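PDB 4PI8: autolysin E from Staphylococcus aureus, which probably cleaves the glycan strands of peptidoglycan as an endo-beta-N-acetylglucosaminidase of the lysozyme clan. Local coordinates for residues A[58-63]-A[175-180]. The protein carries 1 engineered substitution. Sequence-based numbering, arbitrary orientation.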
loop_
_atom_site.group_PDB
_atom_site.type_symbol
_atom_site.label_atom_id
_atom_site.label_comp_id
_atom_site.label_asym_id
_atom_site.label_seq_id
_atom_site.Cartn_x
_atom_site.Cartn_y
_atom_site.Cartn_z
ATOM N N ASP A 58 12.078 6.035 -2.107
ATOM C CA ASP A 58 11.079 6.964 -2.539
ATOM C C ASP A 58 10.296 6.341 -3.692
ATOM O O ASP A 58 10.894 5.955 -4.717
ATOM C CB ASP A 58 11.808 8.236 -2.990
ATOM C CG ASP A 58 10.928 9.298 -3.504
ATOM O OD1 ASP A 58 9.731 9.161 -3.715
ATOM O OD2 ASP A 58 11.460 10.456 -3.730
ATOM N N ILE A 59 8.992 6.123 -3.494
ATOM C CA ILE A 59 8.084 5.534 -4.504
ATOM C C ILE A 59 7.246 6.539 -5.240
ATOM O O ILE A 59 6.303 6.204 -5.953
ATOM C CB ILE A 59 7.257 4.355 -3.878
ATOM C CG1 ILE A 59 6.622 4.795 -2.555
ATOM C CG2 ILE A 59 8.142 3.146 -3.723
ATOM C CD1 ILE A 59 5.633 3.833 -1.972
ATOM N N THR A 60 7.655 7.808 -5.116
ATOM C CA THR A 60 7.041 8.880 -5.859
ATOM C C THR A 60 7.796 9.122 -7.117
ATOM O O THR A 60 7.441 10.200 -7.729
ATOM C CB THR A 60 6.945 10.189 -5.013
ATOM O OG1 THR A 60 8.246 10.826 -4.986
ATOM C CG2 THR A 60 6.487 9.923 -3.669
ATOM N N GLU A 61 8.830 8.326 -7.405
ATOM C CA GLU A 61 9.624 8.369 -8.642
ATOM C C GLU A 61 9.255 7.165 -9.494
ATOM O O GLU A 61 9.324 5.990 -9.055
ATOM C CB GLU A 61 11.112 8.314 -8.372
ATOM C CG GLU A 61 11.791 9.425 -7.559
ATOM C CD GLU A 61 11.369 10.841 -7.903
ATOM O OE1 GLU A 61 10.928 11.127 -9.043
ATOM O OE2 GLU A 61 11.495 11.687 -6.981
ATOM N N LYS A 62 9.001 7.461 -10.740
ATOM C CA LYS A 62 8.546 6.491 -11.733
ATOM C C LYS A 62 9.649 5.591 -12.178
ATOM O O LYS A 62 10.852 5.899 -11.963
ATOM C CB LYS A 62 7.973 7.204 -12.885
ATOM C CG LYS A 62 6.791 8.080 -12.485
ATOM C CD LYS A 62 6.151 8.787 -13.661
ATOM C CE LYS A 62 7.062 9.895 -14.174
ATOM N NZ LYS A 62 6.417 10.626 -15.280
ATOM N N VAL A 63 9.270 4.464 -12.762
ATOM C CA VAL A 63 10.242 3.512 -13.246
ATOM C C VAL A 63 9.986 3.208 -14.733
ATOM O O VAL A 63 8.850 3.238 -15.220
ATOM C CB VAL A 63 10.326 2.205 -12.435
ATOM C CG1 VAL A 63 10.935 2.483 -11.079
ATOM C CG2 VAL A 63 8.987 1.534 -12.346
ATOM N N ASN A 175 3.771 13.915 2.517
ATOM C CA ASN A 175 5.122 13.608 2.865
ATOM C C ASN A 175 5.362 12.206 3.433
ATOM O O ASN A 175 6.374 11.929 4.087
ATOM C CB ASN A 175 5.681 14.688 3.828
ATOM C CG ASN A 175 7.191 14.710 3.871
ATOM O OD1 ASN A 175 7.874 14.526 2.836
ATOM N ND2 ASN A 175 7.765 14.967 5.077
ATOM N N GLN A 176 4.495 11.273 3.031
ATOM C CA GLN A 176 4.710 9.831 3.316
ATOM C C GLN A 176 5.073 9.241 1.938
ATOM O O GLN A 176 4.201 8.870 1.177
ATOM C CB GLN A 176 3.450 9.243 3.929
ATOM C CG GLN A 176 3.153 9.772 5.316
ATOM C CD GLN A 176 1.800 9.328 5.849
ATOM O OE1 GLN A 176 0.785 9.981 5.618
ATOM N NE2 GLN A 176 1.754 8.220 6.507
ATOM N N LEU A 177 6.370 9.223 1.671
ATOM C CA LEU A 177 6.941 9.009 0.355
ATOM C C LEU A 177 7.518 7.628 0.157
ATOM O O LEU A 177 7.968 7.322 -0.961
ATOM C CB LEU A 177 8.074 10.032 0.105
ATOM C CG LEU A 177 7.762 11.491 0.418
ATOM C CD1 LEU A 177 9.026 12.297 -0.011
ATOM C CD2 LEU A 177 6.547 11.905 -0.353
ATOM N N ASN A 178 7.607 6.855 1.204
ATOM C CA ASN A 178 8.103 5.481 1.135
ATOM C C ASN A 178 7.262 4.588 1.985
ATOM O O ASN A 178 6.375 5.050 2.752
ATOM C CB ASN A 178 9.593 5.435 1.409
ATOM C CG ASN A 178 9.960 5.779 2.821
ATOM O OD1 ASN A 178 9.259 5.477 3.782
ATOM N ND2 ASN A 178 11.164 6.386 2.944
ATOM N N LEU A 179 7.444 3.265 1.845
ATOM C CA LEU A 179 6.587 2.364 2.560
ATOM C C LEU A 179 6.622 2.517 4.076
ATOM O O LEU A 179 5.643 2.421 4.786
ATOM C CB LEU A 179 6.863 0.886 2.179
ATOM C CG LEU A 179 6.543 0.513 0.715
ATOM C CD1 LEU A 179 7.199 -0.810 0.402
ATOM C CD2 LEU A 179 5.080 0.490 0.395
ATOM N N TYR A 180 7.855 2.677 4.572
ATOM C CA TYR A 180 8.044 2.891 6.021
ATOM C C TYR A 180 7.203 4.075 6.536
ATOM O O TYR A 180 6.556 3.971 7.551
ATOM C CB TYR A 180 9.528 3.118 6.355
ATOM C CG TYR A 180 9.755 3.135 7.849
ATOM C CD1 TYR A 180 9.889 1.972 8.571
ATOM C CD2 TYR A 180 9.793 4.314 8.556
ATOM C CE1 TYR A 180 10.027 1.976 9.943
ATOM C CE2 TYR A 180 9.917 4.306 9.945
ATOM C CZ TYR A 180 10.050 3.152 10.615
ATOM O OH TYR A 180 10.147 3.162 12.024
#
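Leu177 CB lies over one face of the Asp58 carboxylate, almost directly above Asp58 OD1 at 4.3 Å, while Thr60 N approaches the same oxygen from the opposite side, on its anti side and 27° out of the carboxylate plane. Thr60 OG1 donates to the syn lone pair of Asp58 OD1 at 2.6 Å. Chi1 of Asp58 (179°) sets CG anti to the backbone N; the two donors from Thr60 then grip OD1, which should limit rotation of the carboxylate. The bond from Thr60 N closes an Asx turn. The turn presents Ile59 N to Leu177 O in a nearly straight bond of 3.0 Å, lying almost in line with the carbonyl. Asp58 CA adds a CA-H...O contact to this oxygen, and Ile59 CG1 lies 3.3 Å from Leu177 O. Farther out, Ile59 CD1 meets Leu179 CD2 at 4.1 Å, the two side chains crossing at about a right angle, while Thr60 CG2 touches Leu177 CD2 at 3.9 Å. Asn178, the N-cap of helix 179-184, bonds through OD1 to Gln181 N. This buried junction stands apart from the sugar site, the Leu179 side chain being about 12 Å from the bound N-acetylmuramic acid. It joins the loop between helices 38-45 and 67-74 to the turn leading into helix 179-184. Ile59 and Leu179 both pack on Tyr100 of helix 98-108 and on helix 200-215, and Phe172 of helix 156-172 borders Ile59 and Thr60.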